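Local coordinates for putative membrane protein (Corynebacterium diphtheriae NCTC 13129, PDB 3C8I) that is of unknown function and belongs, in this C-terminal portion, to the DUF3239 family, at residues 14-19 against 107-112; 68-73 against 116-121; 36-39 against 45-48. All coordinates share one frame; numbering follows the deposited sequence.

Contact 1 of 3, residues 14-19 against 107-112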
loop_
_atom_site.group_PDB
_atom_site.type_symbol
_atom_site.label_atom_id
_atom_site.label_comp_id
_atom_site.label_asym_id
_atom_site.label_seq_id
_atom_site.Cartn_x
_atom_site.Cartn_y
_atom_site.Cartn_z
ATOM N N TYR B 14 -15.733 -15.607 0.518
ATOM C CA TYR B 14 -14.881 -14.952 1.523
ATOM C C TYR B 14 -14.830 -15.879 2.725
ATOM O O TYR B 14 -15.466 -15.623 3.754
ATOM C CB TYR B 14 -15.452 -13.579 1.922
ATOM C CG TYR B 14 -15.126 -12.443 0.966
ATOM C CD1 TYR B 14 -16.096 -11.912 0.103
ATOM C CD2 TYR B 14 -13.849 -11.873 0.946
ATOM C CE1 TYR B 14 -15.782 -10.855 -0.772
ATOM C CE2 TYR B 14 -13.534 -10.820 0.082
ATOM C CZ TYR B 14 -14.499 -10.319 -0.770
ATOM O OH TYR B 14 -14.169 -9.283 -1.617
ATOM N N ASP B 15 -14.096 -16.981 2.602
ATOM C CA ASP B 15 -14.228 -18.042 3.613
ATOM C C ASP B 15 -13.332 -17.907 4.833
ATOM O O ASP B 15 -12.383 -17.138 4.841
ATOM C CB ASP B 15 -14.100 -19.425 2.987
ATOM C CG ASP B 15 -15.355 -20.226 3.160
ATOM O OD1 ASP B 15 -15.818 -20.299 4.330
ATOM O OD2 ASP B 15 -15.881 -20.763 2.152
ATOM N N LEU B 16 -13.679 -18.644 5.875
ATOM C CA LEU B 16 -13.059 -18.460 7.162
ATOM C C LEU B 16 -11.686 -19.087 7.168
ATOM O O LEU B 16 -11.517 -20.211 6.719
ATOM C CB LEU B 16 -13.908 -19.089 8.262
ATOM C CG LEU B 16 -15.167 -18.301 8.623
ATOM C CD1 LEU B 16 -16.040 -19.145 9.564
ATOM C CD2 LEU B 16 -14.792 -16.924 9.228
ATOM N N VAL B 17 -10.723 -18.363 7.721
ATOM C CA VAL B 17 -9.405 -18.891 7.977
ATOM C C VAL B 17 -9.086 -18.683 9.457
ATOM O O VAL B 17 -9.508 -17.696 10.059
ATOM C CB VAL B 17 -8.320 -18.243 7.045
ATOM C CG1 VAL B 17 -8.658 -18.497 5.573
ATOM C CG2 VAL B 17 -8.152 -16.732 7.289
ATOM N N PRO B 18 -8.333 -19.606 10.049
ATOM C CA PRO B 18 -7.848 -19.313 11.396
ATOM C C PRO B 18 -6.722 -18.277 11.375
ATOM O O PRO B 18 -5.886 -18.282 10.457
ATOM C CB PRO B 18 -7.316 -20.654 11.874
ATOM C CG PRO B 18 -6.929 -21.358 10.642
ATOM C CD PRO B 18 -7.861 -20.919 9.570
ATOM N N ALA B 19 -6.726 -17.400 12.368
ATOM C CA ALA B 19 -5.599 -16.513 12.638
ATOM C C ALA B 19 -5.319 -16.502 14.148
ATOM O O ALA B 19 -6.179 -16.896 14.958
ATOM C CB ALA B 19 -5.864 -15.082 12.083
ATOM N N ALA B 107 -17.652 -16.245 18.050
ATOM C CA ALA B 107 -17.477 -17.528 18.742
ATOM C C ALA B 107 -17.836 -18.694 17.826
ATOM O O ALA B 107 -17.153 -19.715 17.802
ATOM C CB ALA B 107 -18.329 -17.579 20.023
ATOM N N ARG B 108 -18.910 -18.525 17.068
ATOM C CA ARG B 108 -19.330 -19.523 16.097
ATOM C C ARG B 108 -18.269 -19.753 15.035
ATOM O O ARG B 108 -17.910 -20.900 14.748
ATOM C CB ARG B 108 -20.606 -19.069 15.405
ATOM C CG ARG B 108 -21.253 -20.136 14.540
ATOM C CD ARG B 108 -22.344 -20.890 15.338
ATOM N NE ARG B 108 -22.921 -22.028 14.599
ATOM C CZ ARG B 108 -22.687 -23.319 14.852
ATOM N NH1 ARG B 108 -21.872 -23.704 15.838
ATOM N NH2 ARG B 108 -23.286 -24.252 14.110
ATOM N N ALA B 109 -17.798 -18.649 14.444
ATOM C CA ALA B 109 -16.708 -18.662 13.473
ATOM C C ALA B 109 -15.548 -19.511 13.944
ATOM O O ALA B 109 -15.020 -20.291 13.171
ATOM C CB ALA B 109 -16.220 -17.236 13.206
ATOM N N GLU B 110 -15.154 -19.350 15.206
ATOM C CA GLU B 110 -13.994 -20.055 15.745
ATOM C C GLU B 110 -14.221 -21.567 15.814
ATOM O O GLU B 110 -13.331 -22.343 15.467
ATOM C CB GLU B 110 -13.592 -19.522 17.129
ATOM C CG GLU B 110 -12.432 -20.307 17.754
ATOM C CD GLU B 110 -12.009 -19.805 19.118
ATOM O OE1 GLU B 110 -11.932 -18.564 19.296
ATOM O OE2 GLU B 110 -11.736 -20.667 20.000
ATOM N N SER B 111 -15.402 -21.980 16.279
ATOM C CA SER B 111 -15.763 -23.399 16.321
ATOM C C SER B 111 -15.981 -24.005 14.923
ATOM O O SER B 111 -15.706 -25.184 14.723
ATOM C CB SER B 111 -16.995 -23.623 17.216
ATOM O OG SER B 111 -18.067 -22.793 16.806
ATOM N N THR B 112 -16.444 -23.206 13.967
ATOM C CA THR B 112 -16.631 -23.656 12.582
ATOM C C THR B 112 -15.301 -23.984 11.870
ATOM O O THR B 112 -15.237 -24.888 11.028
ATOM C CB THR B 112 -17.362 -22.578 11.750
ATOM O OG1 THR B 112 -18.695 -22.402 12.239
ATOM C CG2 THR B 112 -17.415 -22.952 10.290
#
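A single methyl group carries the apolar contact between Leu16, on the segment leading along strand 16-24, and helix 103-112. Leu16 CD1 lies 4.1 Å from Ala109 CB and also 4.1 Å from Thr112 CG2, so it rests between two side chains one helical turn apart. Thr112 turns its methyl to the strand because CG2 stands anti to the backbone N while OG1 lies beside it (chi1 -66°). Leu16 CD1 also comes within 3.9 Å of the Ala109 carbonyl oxygen, a van der Waals contact with the helix backbone.

No hydrogen bond crosses between the segments. The Thr112 hydroxyl gives its proton to the Arg108 carbonyl oxygen (OG1 to O, 3.0 Å), approaching from above the carbonyl plane. Ser111 OG and Thr112 N donate to the same oxygen, which is thus gripped by three donors in the last turn of the helix. On the strand side, Leu16 N bonds to the anti lone pair of Asp15 OD1.

Around this contact, Ile96 and Ile113 also pack on Leu16. With 110 Å² buried, the last turn of helix 103-112 rests on Leu16 through apolar groups, probably held by shape and exclusion of water, not by directional bonds.

Contact 2 of 3, residues 68-73 against 116-121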
loop_
_atom_site.group_PDB
_atom_site.type_symbol
_atom_site.label_atom_id
_atom_site.label_comp_id
_atom_site.label_asym_id
_atom_site.label_seq_id
_atom_site.Cartn_x
_atom_site.Cartn_y
_atom_site.Cartn_z
ATOM N N GLY B 68 -0.800 -16.283 21.016
ATOM C CA GLY B 68 -1.614 -17.505 21.034
ATOM C C GLY B 68 -3.122 -17.312 21.031
ATOM O O GLY B 68 -3.858 -18.260 20.773
ATOM N N THR B 69 -3.598 -16.098 21.311
ATOM C CA THR B 69 -5.035 -15.810 21.253
ATOM C C THR B 69 -5.579 -16.087 19.870
ATOM O O THR B 69 -5.045 -15.593 18.874
ATOM C CB THR B 69 -5.365 -14.334 21.608
ATOM O OG1 THR B 69 -5.074 -14.089 22.991
ATOM C CG2 THR B 69 -6.831 -14.035 21.343
ATOM N N ARG B 70 -6.667 -16.847 19.807
ATOM C CA ARG B 70 -7.306 -17.166 18.541
ATOM C C ARG B 70 -8.153 -16.001 17.982
ATOM O O ARG B 70 -8.889 -15.337 18.720
ATOM C CB ARG B 70 -8.208 -18.367 18.695
ATOM C CG ARG B 70 -7.528 -19.647 19.105
ATOM C CD ARG B 70 -8.619 -20.733 19.239
ATOM N NE ARG B 70 -8.074 -22.095 19.157
ATOM C CZ ARG B 70 -8.796 -23.193 18.889
ATOM N NH1 ARG B 70 -10.113 -23.123 18.659
ATOM N NH2 ARG B 70 -8.189 -24.374 18.834
ATOM N N ILE B 71 -8.025 -15.782 16.678
ATOM C CA ILE B 71 -8.689 -14.701 15.946
ATOM C C ILE B 71 -9.294 -15.299 14.674
ATOM O O ILE B 71 -8.595 -15.507 13.703
ATOM C CB ILE B 71 -7.705 -13.572 15.496
ATOM C CG1 ILE B 71 -6.923 -12.961 16.666
ATOM C CG2 ILE B 71 -8.465 -12.462 14.725
ATOM C CD1 ILE B 71 -7.788 -12.292 17.715
ATOM N N PRO B 72 -10.604 -15.559 14.666
ATOM C CA PRO B 72 -11.235 -15.982 13.420
ATOM C C PRO B 72 -11.128 -14.880 12.353
ATOM O O PRO B 72 -11.364 -13.716 12.652
ATOM C CB PRO B 72 -12.692 -16.206 13.824
ATOM C CG PRO B 72 -12.685 -16.259 15.276
ATOM C CD PRO B 72 -11.559 -15.472 15.769
ATOM N N ALA B 73 -10.802 -15.254 11.119
ATOM C CA ALA B 73 -10.437 -14.306 10.083
ATOM C C ALA B 73 -11.012 -14.738 8.738
ATOM O O ALA B 73 -11.568 -15.853 8.606
ATOM C CB ALA B 73 -8.882 -14.169 10.002
ATOM N N GLU B 116 -8.183 -28.978 13.294
ATOM C CA GLU B 116 -6.881 -29.374 12.703
ATOM C C GLU B 116 -6.168 -28.210 11.999
ATOM O O GLU B 116 -4.932 -28.140 11.987
ATOM C CB GLU B 116 -7.052 -30.556 11.733
ATOM C CG GLU B 116 -8.260 -30.444 10.777
ATOM C CD GLU B 116 -9.538 -31.114 11.312
ATOM O OE1 GLU B 116 -9.609 -31.450 12.518
ATOM O OE2 GLU B 116 -10.491 -31.296 10.516
ATOM N N GLN B 117 -6.955 -27.297 11.427
ATOM C CA GLN B 117 -6.421 -26.038 10.932
ATOM C C GLN B 117 -5.959 -25.180 12.097
ATOM O O GLN B 117 -4.892 -24.576 12.033
ATOM C CB GLN B 117 -7.447 -25.297 10.085
ATOM C CG GLN B 117 -7.685 -25.930 8.731
ATOM C CD GLN B 117 -8.649 -25.148 7.855
ATOM O OE1 GLN B 117 -8.814 -23.919 7.985
ATOM N NE2 GLN B 117 -9.280 -25.857 6.929
ATOM N N TRP B 118 -6.752 -25.136 13.172
ATOM C CA TRP B 118 -6.309 -24.466 14.392
ATOM C C TRP B 118 -4.993 -25.055 14.885
ATOM O O TRP B 118 -4.056 -24.328 15.162
ATOM C CB TRP B 118 -7.363 -24.519 15.505
ATOM C CG TRP B 118 -8.499 -23.550 15.307
ATOM C CD1 TRP B 118 -9.803 -23.860 15.119
ATOM C CD2 TRP B 118 -8.409 -22.128 15.282
ATOM N NE1 TRP B 118 -10.549 -22.713 14.968
ATOM C CE2 TRP B 118 -9.714 -21.629 15.070
ATOM C CE3 TRP B 118 -7.349 -21.219 15.412
ATOM C CZ2 TRP B 118 -9.992 -20.253 14.973
ATOM C CZ3 TRP B 118 -7.625 -19.844 15.323
ATOM C CH2 TRP B 118 -8.933 -19.378 15.095
ATOM N N THR B 119 -4.908 -26.375 14.963
ATOM C CA THR B 119 -3.697 -26.999 15.480
ATOM C C THR B 119 -2.483 -26.781 14.537
ATOM O O THR B 119 -1.387 -26.437 14.993
ATOM C CB THR B 119 -3.958 -28.495 15.885
ATOM O OG1 THR B 119 -4.147 -29.293 14.709
ATOM C CG2 THR B 119 -5.186 -28.611 16.767
ATOM N N THR B 120 -2.679 -26.926 13.229
ATOM C CA THR B 120 -1.634 -26.579 12.246
ATOM C C THR B 120 -1.090 -25.155 12.435
ATOM O O THR B 120 0.123 -24.927 12.424
ATOM C CB THR B 120 -2.155 -26.719 10.779
ATOM O OG1 THR B 120 -2.416 -28.101 10.491
ATOM C CG2 THR B 120 -1.131 -26.169 9.759
ATOM N N LEU B 121 -1.995 -24.189 12.609
ATOM C CA LEU B 121 -1.574 -22.807 12.862
ATOM C C LEU B 121 -0.801 -22.694 14.187
ATOM O O LEU B 121 0.274 -22.109 14.219
ATOM C CB LEU B 121 -2.776 -21.854 12.844
ATOM C CG LEU B 121 -2.484 -20.362 13.091
ATOM C CD1 LEU B 121 -1.420 -19.797 12.123
ATOM C CD2 LEU B 121 -3.773 -19.586 13.032
#
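Strand 70-73 and helix 116-121 run at 121° to each other with their axes 11.2 Å apart at closest approach, and Arg70 and Trp118 span this distance. The two flat groups lie face on face. The Arg70 guanidinium is stacked flat on the indole, the planes only 9° apart and the centres separated by 3.8 Å. Its CZ sits over the five-membered ring in a cation-pi interaction, 19° off the ring normal. The aliphatic part of the arginine covers the other half of the indole: CD lies 4.0 Å from the centroid of the Trp118 six-membered ring in a CH-pi contact, and CB comes to 3.7 Å from Trp118 CZ3. An extended chain from CG to NE lets Arg70 follow the ring from its benzo end to its pyrrole end, where NH2 passes over the root of the tryptophan, 3.4 Å from Trp118 CB.

The far end of the indole points into the strand backbone. Trp118 CH2 is 4.2 Å from Pro72 N, which meets the ring at its edge. At the other end, polar bonds fix both stacked groups: Arg70 NH1 forms a salt bridge with Glu110 OE2, while Trp118 NE1 donates to the Glu110 carbonyl oxygen. One residue thus pins the guanidinium and the indole together, and its carboxylate probably offsets the charge lying on the ring.

Within the fold, helix 115-124 lies against the sheet through Trp118, which also touches Pro18 of strand 16-24, and through Leu121, which packs on Met32 of strand 29-36. Pro72 meets Ile106 and Ala109 of helix 103-112, so strand 70-80 receives both consecutive helices.

Contact 3 of 3, residues 36-39 against 45-48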
loop_
_atom_site.group_PDB
_atom_site.type_symbol
_atom_site.label_atom_id
_atom_site.label_comp_id
_atom_site.label_asym_id
_atom_site.label_seq_id
_atom_site.Cartn_x
_atom_site.Cartn_y
_atom_site.Cartn_z
ATOM N N ASN B 36 -4.933 -20.790 2.078
ATOM C CA ASN B 36 -4.797 -21.652 0.931
ATOM C C ASN B 36 -4.355 -20.809 -0.240
ATOM O O ASN B 36 -5.081 -19.908 -0.649
ATOM C CB ASN B 36 -6.151 -22.296 0.621
ATOM C CG ASN B 36 -6.124 -23.233 -0.585
ATOM O OD1 ASN B 36 -5.085 -23.509 -1.178
ATOM N ND2 ASN B 36 -7.295 -23.751 -0.924
ATOM N N THR B 37 -3.178 -21.087 -0.786
ATOM C CA THR B 37 -2.672 -20.287 -1.916
ATOM C C THR B 37 -3.222 -20.675 -3.291
ATOM O O THR B 37 -2.922 -19.997 -4.293
ATOM C CB THR B 37 -1.133 -20.234 -1.972
ATOM O OG1 THR B 37 -0.607 -21.510 -2.316
ATOM C CG2 THR B 37 -0.555 -19.800 -0.660
ATOM N N ASN B 38 -4.029 -21.734 -3.373
ATOM C CA ASN B 38 -4.675 -22.083 -4.656
ATOM C C ASN B 38 -5.766 -21.095 -5.031
ATOM O O ASN B 38 -6.644 -20.801 -4.222
ATOM C CB ASN B 38 -5.308 -23.494 -4.616
ATOM C CG ASN B 38 -4.284 -24.597 -4.630
ATOM O OD1 ASN B 38 -3.170 -24.423 -5.133
ATOM N ND2 ASN B 38 -4.661 -25.775 -4.099
ATOM N N VAL B 39 -5.739 -20.614 -6.270
ATOM C CA VAL B 39 -6.823 -19.768 -6.754
ATOM C C VAL B 39 -8.132 -20.573 -6.842
ATOM O O VAL B 39 -9.187 -20.067 -6.453
ATOM C CB VAL B 39 -6.452 -19.047 -8.068
ATOM C CG1 VAL B 39 -7.664 -18.314 -8.629
ATOM C CG2 VAL B 39 -5.289 -18.056 -7.804
ATOM N N PRO B 45 -5.951 -28.229 -0.767
ATOM C CA PRO B 45 -5.385 -26.925 -0.465
ATOM C C PRO B 45 -3.863 -26.921 -0.410
ATOM O O PRO B 45 -3.223 -27.934 -0.063
ATOM C CB PRO B 45 -5.970 -26.581 0.908
ATOM C CG PRO B 45 -6.395 -27.881 1.507
ATOM C CD PRO B 45 -6.689 -28.810 0.373
ATOM N N ARG B 46 -3.309 -25.776 -0.769
ATOM C CA ARG B 46 -1.895 -25.548 -0.716
ATOM C C ARG B 46 -1.655 -24.575 0.427
ATOM O O ARG B 46 -1.817 -23.350 0.272
ATOM C CB ARG B 46 -1.421 -24.983 -2.042
ATOM C CG ARG B 46 0.065 -24.805 -2.072
ATOM C CD ARG B 46 0.618 -24.930 -3.487
ATOM N NE ARG B 46 1.091 -26.270 -3.750
ATOM C CZ ARG B 46 2.190 -26.802 -3.223
ATOM N NH1 ARG B 46 2.951 -26.112 -2.361
ATOM N NH2 ARG B 46 2.523 -28.052 -3.545
ATOM N N TRP B 47 -1.326 -25.122 1.596
ATOM C CA TRP B 47 -1.335 -24.316 2.809
ATOM C C TRP B 47 -0.145 -23.387 2.892
ATOM O O TRP B 47 0.952 -23.726 2.478
ATOM C CB TRP B 47 -1.388 -25.189 4.065
ATOM C CG TRP B 47 -2.670 -25.950 4.227
ATOM C CD1 TRP B 47 -2.809 -27.307 4.268
ATOM C CD2 TRP B 47 -3.994 -25.409 4.371
ATOM N NE1 TRP B 47 -4.133 -27.642 4.425
ATOM C CE2 TRP B 47 -4.879 -26.498 4.496
ATOM C CE3 TRP B 47 -4.514 -24.121 4.404
ATOM C CZ2 TRP B 47 -6.253 -26.331 4.645
ATOM C CZ3 TRP B 47 -5.880 -23.958 4.559
ATOM C CH2 TRP B 47 -6.728 -25.057 4.686
ATOM N N ALA B 48 -0.380 -22.216 3.461
ATOM C CA ALA B 48 0.655 -21.234 3.711
ATOM C C ALA B 48 0.313 -20.418 4.964
ATOM O O ALA B 48 -0.844 -20.409 5.436
ATOM C CB ALA B 48 0.840 -20.313 2.493
#
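Asn36 OD1 accepts two backbone hydrogen bonds from opposite faces of its amide plane, one from each side of the connection between strands 29-36 and 47-54. Arg46 N donates across the contact at 2.9 Å to Asn36 OD1, with an N-H...O angle of 164°. Asn38 N, two residues after Asn36, donates to the same oxygen at 3.0 Å and closes an Asx turn. Each donor is well out of the carbonyl plane, one on either side of it. With CG anti to the backbone N (chi1 180°), the amide is brought over to Pro45, and its ND2 lies 3.6 Å from Pro45 CB; the two side chains cross at about a right angle.

The main chains pair beside this. Asn36 and Trp47 form an antiparallel non-hydrogen-bonded pair, their side chains on the same face of the sheet, and Thr37 N makes a nearly straight bond to the Arg46 carbonyl oxygen (2.8 Å, 173°). The branches of Thr37 then divide: OG1 packs on the aliphatic part of Arg46, 3.4 Å from its CG, whereas the methyl presses tightly on Ala48, with Thr37 CG2 and Ala48 CB 3.5 Å apart. Asn38 crosses Arg46 at about a right angle, its OD1 3.6 Å from Arg46 CB. The contact closes the base of a beta-hairpin loop.

Beyond the two segments, Thr37 OG1 is hydrogen-bonded to Glu140 OE2, and Arg46 NH1 forms a weak, long ion pair with Glu140 OE1. Strand 138-140, to which Glu140 belongs, flanks strand 47-54 as the outermost strand on this side within the chain, and its Leu138 touches both Thr37 and Ala48.

In the fold
All three contacts reach one antiparallel sheet, ordered 88-95, 70-80, 16-24, 29-36, 47-54, 138-140. Contacts 1 and 2 have centres about 9 Å apart and touch directly, since strands 16-24 and 70-80 are neighbours; they bring consecutive helices 103-112 and 115-124 onto this part of the sheet. Their segments alternate along the chain, so the two closed loops overlap in sequence. Contact 3, nested within the loop closed by contact 1 and completed before contact 2 opens, joins successive strands about 16 Å from contact 2, centre to centre. Gln117 packing on Trp47 links those two. Together they tie two helices and the hairpin connection to a single sheet in this DUF3239 region.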